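Local coordinates for glycoprotein (Chandipura virus, PDB 5MDM) that probably attaches the virus to host receptors and, as a trimeric class III fusion protein triggered by endosomal acid, fuses the viral and endosomal membranes, at residues 12-17 / 359-364; 61-66 / 83-88; 65-70 / 77-82. One frame throughout, in Å; residues are numbered along the deposited sequence.

In the fold
Contact 1 lies at one end of the elongated chain and contacts 2 and 3 on the other side of its centre; the centres of contacts 1 and 2 are about 82 Å apart. All three are partly buried. Contact 1 ties the N-terminal part of the chain to a loop more than 340 residues later, through indole rings and a side-chain amide that grips backbone. Contacts 2 and 3 hold the same two strands, 56-69 and 77-85, share V65 and T66, and touch where I82 packs on A62 and W64. Backbone bonding carries both, but contact 2 adds apolar cover at the sheet's inner end, whereas contact 3 pairs mostly polar side chains farther out and includes a disulfide cysteine.

Contact 1 of 3, residues 12-17 / 359-364; sequences LDWKPV and DIWTQW
L12 and W14 meet W361 and Q363 in a mixed polar and aromatic contact that joins the chain around strand 15-16 to the loop between strands 357-359 and 365-367. The polar half is a double grip on one residue's backbone. Q363 reaches across with an extended chain, CG anti to the backbone N (chi1 -177°), and its amide meets both the N-H and the carbonyl of L12. L12 N donates to Q363 OE1 at 2.7 Å, nearly straight at 163°, from slightly off the carbonyl plane. Q363 NE2 returns a more bent bond to L12 O at 3.2 Å, with the acceptor close to the amide plane. The amide carbon of Q363 lies at the edge of the W14 indole, the two side chains sliding past each other in opposite directions with planes 59° apart.

The apolar half centres on the six-membered end of W361. L12 crosses it at about a right angle, its CG touching the ring edge at 3.6 Å from W361 CZ3. W14 brings CZ2 within 3.7 Å of W361 CH2, and W361 sits at the edge of the W14 ring. Within the loop, W361 CD1 lies over the centre of the W364 ring. A weak bond from W361 NE1 to Q363 O, 2.9 Å long, links the indole to the backbone of the residue that supplies the amide.

Strands 316-322 and 325-338 pack against W14, and F365 meets its ring edge-to-face. Because L12 offers both a donor and an acceptor, the two bonds select one orientation of the Q363 amide; both are made between uncharged groups, so the pairing itself involves no ionisable side chain.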
ATOM      1  N   LEU A  12      36.080  18.412  -9.073  1.00112.19           N
ATOM      2  CA  LEU A  12      36.446  18.711  -7.697  1.00118.46           C
ATOM      3  C   LEU A  12      37.950  18.562  -7.495  1.00126.92           C
ATOM      4  O   LEU A  12      38.612  17.819  -8.219  1.00118.42           O
ATOM      5  CB  LEU A  12      35.694  17.796  -6.727  1.00117.59           C
ATOM      6  CG  LEU A  12      34.174  17.957  -6.661  1.00114.20           C
ATOM      7  CD1 LEU A  12      33.577  16.929  -5.715  1.00109.31           C
ATOM      8  CD2 LEU A  12      33.800  19.369  -6.235  1.00115.49           C
ATOM      9  N   ASP A  13      38.486  19.278  -6.512  1.00139.70           N
ATOM     10  CA  ASP A  13      39.890  19.141  -6.154  1.00143.00           C
ATOM     11  C   ASP A  13      40.064  17.951  -5.212  1.00140.12           C
ATOM     12  O   ASP A  13      39.713  18.023  -4.030  1.00138.57           O
ATOM     13  CB  ASP A  13      40.405  20.424  -5.501  1.00151.05           C
ATOM     14  CG  ASP A  13      41.898  20.389  -5.251  1.00170.02           C
ATOM     15  OD1 ASP A  13      42.628  19.793  -6.072  1.00175.68           O
ATOM     16  OD2 ASP A  13      42.344  20.955  -4.229  1.00178.36           O
ATOM     17  N   TRP A  14      40.598  16.855  -5.746  1.00135.03           N
ATOM     18  CA  TRP A  14      40.760  15.622  -4.979  1.00125.70           C
ATOM     19  C   TRP A  14      42.088  15.557  -4.228  1.00127.77           C
ATOM     20  O   TRP A  14      43.116  16.039  -4.708  1.00133.15           O
ATOM     21  CB  TRP A  14      40.615  14.395  -5.886  1.00118.69           C
ATOM     22  CG  TRP A  14      39.268  14.275  -6.538  1.00124.50           C
ATOM     23  CD1 TRP A  14      38.916  14.727  -7.773  1.00123.24           C
ATOM     24  CD2 TRP A  14      38.091  13.663  -5.984  1.00129.70           C
ATOM     25  NE1 TRP A  14      37.596  14.436  -8.027  1.00123.31           N
ATOM     26  CE2 TRP A  14      37.067  13.784  -6.945  1.00125.50           C
ATOM     27  CE3 TRP A  14      37.804  13.027  -4.769  1.00120.06           C
ATOM     28  CZ2 TRP A  14      35.779  13.293  -6.730  1.00119.19           C
ATOM     29  CZ3 TRP A  14      36.525  12.542  -4.558  1.00108.14           C
ATOM     30  CH2 TRP A  14      35.531  12.676  -5.534  1.00110.31           C
ATOM     31  N   LYS A  15      42.048  14.963  -3.040  1.00126.33           N
ATOM     32  CA  LYS A  15      43.237  14.724  -2.233  1.00132.88           C
ATOM     33  C   LYS A  15      43.117  13.331  -1.631  1.00135.78           C
ATOM     34  O   LYS A  15      42.010  12.873  -1.346  1.00141.53           O
ATOM     35  CB  LYS A  15      43.355  15.769  -1.120  1.00136.53           C
ATOM     36  CG  LYS A  15      43.545  17.200  -1.608  1.00142.88           C
ATOM     37  CD  LYS A  15      42.899  18.199  -0.656  1.00144.34           C
ATOM     38  CE  LYS A  15      43.398  18.021   0.772  1.00147.70           C
ATOM     39  NZ  LYS A  15      42.688  18.923   1.722  1.00149.91           N
ATOM     40  N   PRO A  16      44.251  12.643  -1.449  1.00127.71           N
ATOM     41  CA  PRO A  16      44.229  11.286  -0.892  1.00127.13           C
ATOM     42  C   PRO A  16      43.751  11.253   0.558  1.00125.91           C
ATOM     43  O   PRO A  16      44.170  12.081   1.369  1.00127.20           O
ATOM     44  CB  PRO A  16      45.695  10.851  -0.974  1.00122.66           C
ATOM     45  CG  PRO A  16      46.287  11.715  -2.031  1.00128.89           C
ATOM     46  CD  PRO A  16      45.597  13.032  -1.893  1.00126.18           C
ATOM     47  N   VAL A  17      42.874  10.304   0.870  1.00118.73           N
ATOM     48  CA  VAL A  17      42.405  10.107   2.235  1.00114.08           C
ATOM     49  C   VAL A  17      43.535   9.550   3.091  1.00118.93           C
ATOM     50  O   VAL A  17      44.153   8.548   2.734  1.00122.63           O
ATOM     51  CB  VAL A  17      41.211   9.133   2.286  1.00105.54           C
ATOM     52  CG1 VAL A  17      40.831   8.833   3.724  1.00 99.12           C
ATOM     53  CG2 VAL A  17      40.026   9.709   1.528  1.00104.75           C
ATOM     54  N   ASP A 359      25.469  19.320 -17.664  1.00123.17           N
ATOM     55  CA  ASP A 359      26.553  18.432 -17.266  1.00129.21           C
ATOM     56  C   ASP A 359      26.724  18.516 -15.760  1.00124.41           C
ATOM     57  O   ASP A 359      26.886  19.605 -15.209  1.00126.15           O
ATOM     58  CB  ASP A 359      27.860  18.825 -17.961  1.00145.80           C
ATOM     59  CG  ASP A 359      28.015  18.183 -19.329  1.00148.97           C
ATOM     60  OD1 ASP A 359      27.359  17.150 -19.584  1.00146.49           O
ATOM     61  OD2 ASP A 359      28.809  18.706 -20.141  1.00150.56           O
ATOM     62  N   ILE A 360      26.683  17.366 -15.094  1.00123.09           N
ATOM     63  CA  ILE A 360      26.753  17.338 -13.636  1.00120.41           C
ATOM     64  C   ILE A 360      28.101  16.834 -13.131  1.00122.61           C
ATOM     65  O   ILE A 360      28.536  17.202 -12.040  1.00126.29           O
ATOM     66  CB  ILE A 360      25.609  16.503 -13.033  1.00116.01           C
ATOM     67  CG1 ILE A 360      25.770  15.023 -13.382  1.00116.84           C
ATOM     68  CG2 ILE A 360      24.272  17.015 -13.532  1.00109.41           C
ATOM     69  CD1 ILE A 360      24.639  14.152 -12.871  1.00113.37           C
ATOM     70  N   TRP A 361      28.756  15.995 -13.930  1.00123.72           N
ATOM     71  CA  TRP A 361      30.104  15.525 -13.622  1.00126.98           C
ATOM     72  C   TRP A 361      30.860  15.141 -14.892  1.00132.52           C
ATOM     73  O   TRP A 361      30.323  14.448 -15.757  1.00134.75           O
ATOM     74  CB  TRP A 361      30.068  14.337 -12.659  1.00119.89           C
ATOM     75  CG  TRP A 361      31.430  13.962 -12.175  1.00116.83           C
ATOM     76  CD1 TRP A 361      32.217  12.947 -12.635  1.00110.76           C
ATOM     77  CD2 TRP A 361      32.180  14.621 -11.150  1.00118.33           C
ATOM     78  NE1 TRP A 361      33.408  12.927 -11.952  1.00111.65           N
ATOM     79  CE2 TRP A 361      33.412  13.947 -11.037  1.00121.67           C
ATOM     80  CE3 TRP A 361      31.930  15.715 -10.317  1.00119.35           C
ATOM     81  CZ2 TRP A 361      34.389  14.329 -10.118  1.00133.78           C
ATOM     82  CZ3 TRP A 361      32.899  16.093  -9.407  1.00125.82           C
ATOM     83  CH2 TRP A 361      34.113  15.403  -9.314  1.00134.03           C
ATOM     84  N   THR A 362      32.111  15.582 -14.992  1.00127.84           N
ATOM     85  CA  THR A 362      32.897  15.353 -16.198  1.00126.00           C
ATOM     86  C   THR A 362      34.348  14.973 -15.912  1.00132.89           C
ATOM     87  O   THR A 362      35.140  14.788 -16.836  1.00141.95           O
ATOM     88  CB  THR A 362      32.899  16.593 -17.092  1.00128.91           C
ATOM     89  OG1 THR A 362      33.679  16.329 -18.263  1.00153.13           O
ATOM     90  CG2 THR A 362      33.503  17.772 -16.351  1.00119.97           C
ATOM     91  N   GLN A 363      34.691  14.862 -14.632  1.00130.05           N
ATOM     92  CA  GLN A 363      36.056  14.544 -14.218  1.00125.86           C
ATOM     93  C   GLN A 363      36.191  13.057 -13.891  1.00118.98           C
ATOM     94  O   GLN A 363      36.157  12.659 -12.728  1.00120.43           O
ATOM     95  CB  GLN A 363      36.435  15.396 -13.004  1.00121.17           C
ATOM     96  CG  GLN A 363      37.857  15.223 -12.505  1.00117.59           C
ATOM     97  CD  GLN A 363      38.067  15.886 -11.161  1.00125.22           C
ATOM     98  OE1 GLN A 363      37.132  16.426 -10.568  1.00127.27           O
ATOM     99  NE2 GLN A 363      39.298  15.849 -10.669  1.00132.29           N
ATOM    100  N   TRP A 364      36.344  12.237 -14.925  1.00121.55           N
ATOM    101  CA  TRP A 364      36.339  10.784 -14.763  1.00127.93           C
ATOM    102  C   TRP A 364      37.728  10.196 -14.524  1.00128.97           C
ATOM    103  O   TRP A 364      38.701  10.597 -15.162  1.00137.01           O
ATOM    104  CB  TRP A 364      35.687  10.130 -15.980  1.00138.38           C
ATOM    105  CG  TRP A 364      34.332  10.676 -16.258  1.00139.53           C
ATOM    106  CD1 TRP A 364      34.011  11.684 -17.120  1.00142.41           C
ATOM    107  CD2 TRP A 364      33.108  10.261 -15.650  1.00142.05           C
ATOM    108  NE1 TRP A 364      32.658  11.915 -17.094  1.00145.90           N
ATOM    109  CE2 TRP A 364      32.080  11.054 -16.198  1.00144.91           C
ATOM    110  CE3 TRP A 364      32.779   9.293 -14.697  1.00141.72           C
ATOM    111  CZ2 TRP A 364      30.747  10.909 -15.824  1.00143.99           C
ATOM    112  CZ3 TRP A 364      31.457   9.148 -14.328  1.00140.14           C
ATOM    113  CH2 TRP A 364      30.456   9.952 -14.889  1.00141.54           C
TER

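Contact 2 of 3, residues 61-66 / 83-88; sequences AAKWVT and HNIKPT
V65 CG2 and K63 O both approach the H83 imidazole obliquely, CG2 4.0 Å from H83 CD2. On the sheet face opposite V65 and H83, the N84 amide turns its OD1 to A62 CB, 3.4 Å away. CB, CG and CD of P87 all pack on A61 CB, P87 CB nearest at 3.6 Å.

Between these groups the antiparallel backbones are joined at K63 and H83, a hydrogen-bonded pair: K63 N donates to H83 O, and H83 N to K63 O at 2.9 Å and 171°. I85 N adds a bond to A61 O from above that carbonyl's plane. A62 and N84 form the non-hydrogen-bonded pair. I85 CG1 sits between the backbone N and the carbonyl carbon (chi1 64°), next to A61 CB, while its CG2 meets K63 CE at 3.8 Å; the lysine chain crosses it at about a right angle.

This is the base half of the antiparallel beta hairpin of strands 56-69 and 77-85, in a region assigned by similarity as the fusion peptide; N84 lies near H60, by similarity a pre-fusion pH sensor. Strand 120-131 flanks strand 56-69, with I127 against A61 and L125 against I85. Past P87, which rests on V166 of strand 165-169, T88 is the N-cap of helix 89-101.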
ATOM      1  N   ALA A  61     -38.100  17.408   8.561  1.00157.25           N
ATOM      2  CA  ALA A  61     -39.227  17.851   9.371  1.00159.25           C
ATOM      3  C   ALA A  61     -40.529  17.739   8.596  1.00162.48           C
ATOM      4  O   ALA A  61     -40.621  18.185   7.450  1.00163.49           O
ATOM      5  CB  ALA A  61     -39.017  19.276   9.845  1.00160.10           C
ATOM      6  N   ALA A  62     -41.534  17.139   9.222  1.00164.72           N
ATOM      7  CA  ALA A  62     -42.848  17.018   8.600  1.00157.61           C
ATOM      8  C   ALA A  62     -43.941  16.909   9.649  1.00150.09           C
ATOM      9  O   ALA A  62     -43.849  16.097  10.566  1.00152.22           O
ATOM     10  CB  ALA A  62     -42.891  15.816   7.667  1.00155.46           C
ATOM     11  N   LYS A  63     -44.973  17.735   9.513  1.00145.06           N
ATOM     12  CA  LYS A  63     -46.136  17.647  10.387  1.00135.39           C
ATOM     13  C   LYS A  63     -47.043  16.496   9.959  1.00131.97           C
ATOM     14  O   LYS A  63     -47.461  16.422   8.810  1.00121.87           O
ATOM     15  CB  LYS A  63     -46.905  18.974  10.404  1.00122.33           C
ATOM     16  CG  LYS A  63     -46.203  20.064  11.208  1.00121.38           C
ATOM     17  CD  LYS A  63     -46.970  21.379  11.213  1.00121.00           C
ATOM     18  CE  LYS A  63     -46.963  22.037   9.844  1.00124.42           C
ATOM     19  NZ  LYS A  63     -47.591  23.388   9.882  1.00125.84           N
ATOM     20  N   TRP A  64     -47.320  15.584  10.880  1.00139.62           N
ATOM     21  CA  TRP A  64     -48.281  14.521  10.629  1.00152.35           C
ATOM     22  C   TRP A  64     -49.638  14.977  11.149  1.00156.16           C
ATOM     23  O   TRP A  64     -49.816  15.189  12.349  1.00156.43           O
ATOM     24  CB  TRP A  64     -47.851  13.215  11.302  1.00163.92           C
ATOM     25  CG  TRP A  64     -46.594  12.609  10.730  1.00170.16           C
ATOM     26  CD1 TRP A  64     -45.509  13.273  10.238  1.00170.48           C
ATOM     27  CD2 TRP A  64     -46.306  11.212  10.586  1.00173.03           C
ATOM     28  NE1 TRP A  64     -44.562  12.379   9.804  1.00172.32           N
ATOM     29  CE2 TRP A  64     -45.028  11.107  10.006  1.00173.32           C
ATOM     30  CE3 TRP A  64     -47.006  10.041  10.892  1.00177.63           C
ATOM     31  CZ2 TRP A  64     -44.434   9.879   9.726  1.00177.48           C
ATOM     32  CZ3 TRP A  64     -46.414   8.824  10.614  1.00180.00           C
ATOM     33  CH2 TRP A  64     -45.142   8.752  10.039  1.00179.19           C
ATOM     34  N   VAL A  65     -50.588  15.138  10.234  1.00156.90           N
ATOM     35  CA  VAL A  65     -51.873  15.745  10.552  1.00154.87           C
ATOM     36  C   VAL A  65     -53.036  14.758  10.496  1.00156.16           C
ATOM     37  O   VAL A  65     -53.318  14.164   9.452  1.00152.67           O
ATOM     38  CB  VAL A  65     -52.174  16.923   9.604  1.00151.98           C
ATOM     39  CG1 VAL A  65     -53.554  17.491   9.885  1.00153.58           C
ATOM     40  CG2 VAL A  65     -51.109  17.998   9.743  1.00149.96           C
ATOM     41  N   THR A  66     -53.701  14.592  11.636  1.00160.53           N
ATOM     42  CA  THR A  66     -54.946  13.840  11.716  1.00160.76           C
ATOM     43  C   THR A  66     -56.110  14.818  11.684  1.00155.43           C
ATOM     44  O   THR A  66     -56.266  15.641  12.589  1.00150.91           O
ATOM     45  CB  THR A  66     -55.030  13.015  13.011  1.00166.43           C
ATOM     46  OG1 THR A  66     -53.989  12.031  13.022  1.00175.28           O
ATOM     47  CG2 THR A  66     -56.374  12.318  13.109  1.00166.90           C
ATOM     48  N   HIS A  83     -47.321  16.847   5.995  1.00151.52           N
ATOM     49  CA  HIS A  83     -46.858  18.074   5.361  1.00158.09           C
ATOM     50  C   HIS A  83     -45.385  18.329   5.655  1.00157.35           C
ATOM     51  O   HIS A  83     -45.021  18.675   6.777  1.00161.91           O
ATOM     52  CB  HIS A  83     -47.690  19.268   5.840  1.00162.14           C
ATOM     53  CG  HIS A  83     -49.162  19.102   5.632  1.00166.36           C
ATOM     54  ND1 HIS A  83     -49.690  18.260   4.676  1.00167.10           N
ATOM     55  CD2 HIS A  83     -50.220  19.667   6.262  1.00170.84           C
ATOM     56  CE1 HIS A  83     -51.010  18.315   4.725  1.00170.94           C
ATOM     57  NE2 HIS A  83     -51.356  19.161   5.678  1.00173.81           N
ATOM     58  N   ASN A  84     -44.543  18.159   4.642  1.00149.48           N
ATOM     59  CA  ASN A  84     -43.125  18.460   4.781  1.00149.11           C
ATOM     60  C   ASN A  84     -42.904  19.942   5.045  1.00146.84           C
ATOM     61  O   ASN A  84     -43.414  20.789   4.316  1.00142.99           O
ATOM     62  CB  ASN A  84     -42.360  18.038   3.526  1.00152.40           C
ATOM     63  CG  ASN A  84     -42.265  16.534   3.377  1.00160.35           C
ATOM     64  OD1 ASN A  84     -42.346  15.793   4.357  1.00167.89           O
ATOM     65  ND2 ASN A  84     -42.087  16.073   2.145  1.00158.92           N
ATOM     66  N   ILE A  85     -42.155  20.252   6.100  1.00148.86           N
ATOM     67  CA  ILE A  85     -41.797  21.637   6.400  1.00147.45           C
ATOM     68  C   ILE A  85     -40.307  21.752   6.695  1.00152.78           C
ATOM     69  O   ILE A  85     -39.653  20.760   7.014  1.00153.03           O
ATOM     70  CB  ILE A  85     -42.590  22.203   7.599  1.00132.62           C
ATOM     71  CG1 ILE A  85     -42.238  21.447   8.881  1.00121.82           C
ATOM     72  CG2 ILE A  85     -44.085  22.155   7.328  1.00129.15           C
ATOM     73  CD1 ILE A  85     -42.856  22.043  10.122  1.00112.31           C
ATOM     74  N   LYS A  86     -39.770  22.961   6.582  1.00155.42           N
ATOM     75  CA  LYS A  86     -38.363  23.182   6.893  1.00154.88           C
ATOM     76  C   LYS A  86     -38.178  23.333   8.395  1.00155.89           C
ATOM     77  O   LYS A  86     -38.827  24.168   9.024  1.00163.26           O
ATOM     78  CB  LYS A  86     -37.822  24.413   6.167  1.00153.36           C
ATOM     79  CG  LYS A  86     -36.340  24.651   6.408  1.00150.95           C
ATOM     80  CD  LYS A  86     -35.815  25.809   5.583  1.00146.40           C
ATOM     81  CE  LYS A  86     -34.350  26.047   5.868  1.00141.10           C
ATOM     82  NZ  LYS A  86     -33.807  27.162   5.048  1.00142.74           N
ATOM     83  N   PRO A  87     -37.291  22.516   8.976  1.00146.17           N
ATOM     84  CA  PRO A  87     -37.056  22.534  10.421  1.00141.51           C
ATOM     85  C   PRO A  87     -36.306  23.781  10.854  1.00138.52           C
ATOM     86  O   PRO A  87     -35.527  24.334  10.077  1.00139.90           O
ATOM     87  CB  PRO A  87     -36.178  21.302  10.643  1.00143.07           C
ATOM     88  CG  PRO A  87     -35.471  21.113   9.348  1.00142.71           C
ATOM     89  CD  PRO A  87     -36.446  21.524   8.287  1.00141.70           C
ATOM     90  N   THR A  88     -36.548  24.222  12.082  1.00141.34           N
ATOM     91  CA  THR A  88     -35.760  25.294  12.666  1.00149.62           C
ATOM     92  C   THR A  88     -34.459  24.681  13.159  1.00154.21           C
ATOM     93  O   THR A  88     -34.315  23.458  13.183  1.00153.87           O
ATOM     94  CB  THR A  88     -36.483  25.953  13.852  1.00145.79           C
ATOM     95  OG1 THR A  88     -36.439  25.078  14.986  1.00145.15           O
ATOM     96  CG2 THR A  88     -37.931  26.254  13.498  1.00141.25           C
TER

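Contact 3 of 3, residues 65-70 / 77-82; sequences VTTCDF and YITHSI
Y77 faces D69 at the end nearest the turn: D69 N donates to Y77 O at 2.8 Å, the return bond from Y77 N to D69 O is weak, and D69 CB lies at the edge of the tyrosine ring. I78, on the opposite face, sends CD1 to C68 SG at 3.6 Å and sets CG2 against T66 CG2. Its CA also approaches T67 O. T79 pairs with T67 through two backbone bonds, T67 N to T79 O at 2.9 Å and 172° and T79 N to T67 O; the two side chains run side by side, and T79 OG1, between its backbone N and carbonyl carbon (chi1 56°), is 3.4 Å from T67 CB. H80 lies alongside T66 and points the same way, its CD2 3.3 Å from T66 OG1, which bonds to P110 O; F109 stacks on the imidazole. S81 exchanges two backbone bonds with V65 and holds OG against V65 CB. I82 turns from this pairing to pack on A62 and W64.

C68 is further tied to C114 by a disulfide. This regular antiparallel register, with side chains alternating between faces, is that of a long beta hairpin, here within the fusion domain of a vesiculovirus glycoprotein.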
ATOM      1  N   VAL A  65     -50.588  15.138  10.234  1.00156.90           N
ATOM      2  CA  VAL A  65     -51.873  15.745  10.552  1.00154.87           C
ATOM      3  C   VAL A  65     -53.036  14.758  10.496  1.00156.16           C
ATOM      4  O   VAL A  65     -53.318  14.164   9.452  1.00152.67           O
ATOM      5  CB  VAL A  65     -52.174  16.923   9.604  1.00151.98           C
ATOM      6  CG1 VAL A  65     -53.554  17.491   9.885  1.00153.58           C
ATOM      7  CG2 VAL A  65     -51.109  17.998   9.743  1.00149.96           C
ATOM      8  N   THR A  66     -53.701  14.592  11.636  1.00160.53           N
ATOM      9  CA  THR A  66     -54.946  13.840  11.716  1.00160.76           C
ATOM     10  C   THR A  66     -56.110  14.818  11.684  1.00155.43           C
ATOM     11  O   THR A  66     -56.266  15.641  12.589  1.00150.91           O
ATOM     12  CB  THR A  66     -55.030  13.015  13.011  1.00166.43           C
ATOM     13  OG1 THR A  66     -53.989  12.031  13.022  1.00175.28           O
ATOM     14  CG2 THR A  66     -56.374  12.318  13.109  1.00166.90           C
ATOM     15  N   THR A  67     -56.920  14.732  10.634  1.00160.42           N
ATOM     16  CA  THR A  67     -58.018  15.670  10.438  1.00163.05           C
ATOM     17  C   THR A  67     -59.375  15.013  10.655  1.00169.06           C
ATOM     18  O   THR A  67     -59.671  13.971  10.068  1.00171.92           O
ATOM     19  CB  THR A  67     -57.981  16.299   9.029  1.00155.25           C
ATOM     20  OG1 THR A  67     -56.690  16.875   8.789  1.00148.79           O
ATOM     21  CG2 THR A  67     -59.047  17.377   8.899  1.00147.13           C
ATOM     22  N   CYS A  68     -60.193  15.632  11.501  1.00173.67           N
ATOM     23  CA  CYS A  68     -61.542  15.147  11.773  1.00177.87           C
ATOM     24  C   CYS A  68     -62.581  16.037  11.102  1.00177.93           C
ATOM     25  O   CYS A  68     -62.657  17.234  11.378  1.00173.37           O
ATOM     26  CB  CYS A  68     -61.796  15.093  13.282  1.00177.46           C
ATOM     27  SG  CYS A  68     -63.449  14.522  13.751  1.00360.83           S
ATOM     28  N   ASP A  69     -63.379  15.450  10.218  1.00186.34           N
ATOM     29  CA  ASP A  69     -64.434  16.195   9.541  1.00197.97           C
ATOM     30  C   ASP A  69     -65.814  15.825  10.077  1.00205.96           C
ATOM     31  O   ASP A  69     -66.284  14.701   9.897  1.00205.96           O
ATOM     32  CB  ASP A  69     -64.374  15.968   8.030  1.00201.54           C
ATOM     33  CG  ASP A  69     -65.449  16.738   7.283  1.00205.89           C
ATOM     34  OD1 ASP A  69     -66.524  16.158   7.020  1.00209.83           O
ATOM     35  OD2 ASP A  69     -65.221  17.924   6.966  1.00204.09           O
ATOM     36  N   PHE A  70     -66.457  16.781  10.739  1.00213.09           N
ATOM     37  CA  PHE A  70     -67.800  16.579  11.263  1.00223.02           C
ATOM     38  C   PHE A  70     -68.710  17.697  10.768  1.00227.31           C
ATOM     39  O   PHE A  70     -68.691  18.803  11.304  1.00223.64           O
ATOM     40  CB  PHE A  70     -67.781  16.553  12.792  1.00225.51           C
ATOM     41  CG  PHE A  70     -68.606  15.447  13.391  1.00227.75           C
ATOM     42  CD1 PHE A  70     -68.013  14.461  14.164  1.00225.43           C
ATOM     43  CD2 PHE A  70     -69.973  15.388  13.173  1.00230.10           C
ATOM     44  CE1 PHE A  70     -68.768  13.445  14.716  1.00226.80           C
ATOM     45  CE2 PHE A  70     -70.735  14.372  13.721  1.00230.64           C
ATOM     46  CZ  PHE A  70     -70.131  13.398  14.493  1.00229.96           C
ATOM     47  N   TYR A  77     -65.649  11.312   9.455  1.00211.55           N
ATOM     48  CA  TYR A  77     -64.663  11.224   8.384  1.00208.69           C
ATOM     49  C   TYR A  77     -63.291  11.705   8.851  1.00205.16           C
ATOM     50  O   TYR A  77     -63.061  12.903   9.011  1.00206.64           O
ATOM     51  CB  TYR A  77     -65.122  12.013   7.155  1.00210.45           C
ATOM     52  CG  TYR A  77     -64.258  11.797   5.931  1.00214.48           C
ATOM     53  CD1 TYR A  77     -64.003  10.516   5.454  1.00214.53           C
ATOM     54  CD2 TYR A  77     -63.708  12.873   5.244  1.00215.14           C
ATOM     55  CE1 TYR A  77     -63.217  10.311   4.335  1.00213.32           C
ATOM     56  CE2 TYR A  77     -62.922  12.678   4.122  1.00214.66           C
ATOM     57  CZ  TYR A  77     -62.679  11.395   3.673  1.00214.19           C
ATOM     58  OH  TYR A  77     -61.898  11.195   2.559  1.00213.12           O
ATOM     59  N   ILE A  78     -62.385  10.755   9.070  1.00198.96           N
ATOM     60  CA  ILE A  78     -61.030  11.068   9.505  1.00189.43           C
ATOM     61  C   ILE A  78     -60.040  10.861   8.367  1.00187.29           C
ATOM     62  O   ILE A  78     -60.010   9.796   7.749  1.00191.86           O
ATOM     63  CB  ILE A  78     -60.595  10.184  10.690  1.00181.68           C
ATOM     64  CG1 ILE A  78     -61.658  10.194  11.791  1.00180.65           C
ATOM     65  CG2 ILE A  78     -59.246  10.635  11.231  1.00175.99           C
ATOM     66  CD1 ILE A  78     -61.841  11.536  12.448  1.00175.96           C
ATOM     67  N   THR A  79     -59.233  11.878   8.090  1.00178.97           N
ATOM     68  CA  THR A  79     -58.183  11.753   7.088  1.00172.86           C
ATOM     69  C   THR A  79     -56.813  11.906   7.731  1.00170.42           C
ATOM     70  O   THR A  79     -56.679  12.503   8.798  1.00172.23           O
ATOM     71  CB  THR A  79     -58.335  12.785   5.954  1.00165.40           C
ATOM     72  OG1 THR A  79     -58.377  14.106   6.504  1.00159.31           O
ATOM     73  CG2 THR A  79     -59.610  12.528   5.168  1.00163.57           C
ATOM     74  N   HIS A  80     -55.798  11.357   7.076  1.00166.00           N
ATOM     75  CA  HIS A  80     -54.432  11.447   7.569  1.00164.48           C
ATOM     76  C   HIS A  80     -53.508  11.989   6.485  1.00163.15           C
ATOM     77  O   HIS A  80     -53.419  11.422   5.398  1.00163.48           O
ATOM     78  CB  HIS A  80     -53.948  10.075   8.040  1.00163.55           C
ATOM     79  CG  HIS A  80     -54.543   9.637   9.342  1.00158.21           C
ATOM     80  ND1 HIS A  80     -54.744   8.312   9.660  1.00160.25           N
ATOM     81  CD2 HIS A  80     -54.970  10.349  10.413  1.00149.22           C
ATOM     82  CE1 HIS A  80     -55.274   8.225  10.866  1.00154.60           C
ATOM     83  NE2 HIS A  80     -55.420   9.447  11.346  1.00146.56           N
ATOM     84  N   SER A  81     -52.825  13.090   6.784  1.00160.69           N
ATOM     85  CA  SER A  81     -51.905  13.693   5.825  1.00158.30           C
ATOM     86  C   SER A  81     -50.535  13.936   6.447  1.00160.82           C
ATOM     87  O   SER A  81     -50.377  13.862   7.664  1.00166.42           O
ATOM     88  CB  SER A  81     -52.472  15.009   5.291  1.00154.50           C
ATOM     89  OG  SER A  81     -52.574  15.975   6.322  1.00151.25           O
ATOM     90  N   ILE A  82     -49.543  14.212   5.606  1.00157.09           N
ATOM     91  CA  ILE A  82     -48.213  14.591   6.078  1.00150.94           C
ATOM     92  C   ILE A  82     -47.696  15.787   5.287  1.00148.49           C
ATOM     93  O   ILE A  82     -47.645  15.751   4.060  1.00147.20           O
ATOM     94  CB  ILE A  82     -47.201  13.436   5.960  1.00150.35           C
ATOM     95  CG1 ILE A  82     -47.626  12.250   6.831  1.00147.83           C
ATOM     96  CG2 ILE A  82     -45.815  13.910   6.362  1.00154.15           C
ATOM     97  CD1 ILE A  82     -46.582  11.154   6.935  1.00140.78           C
TER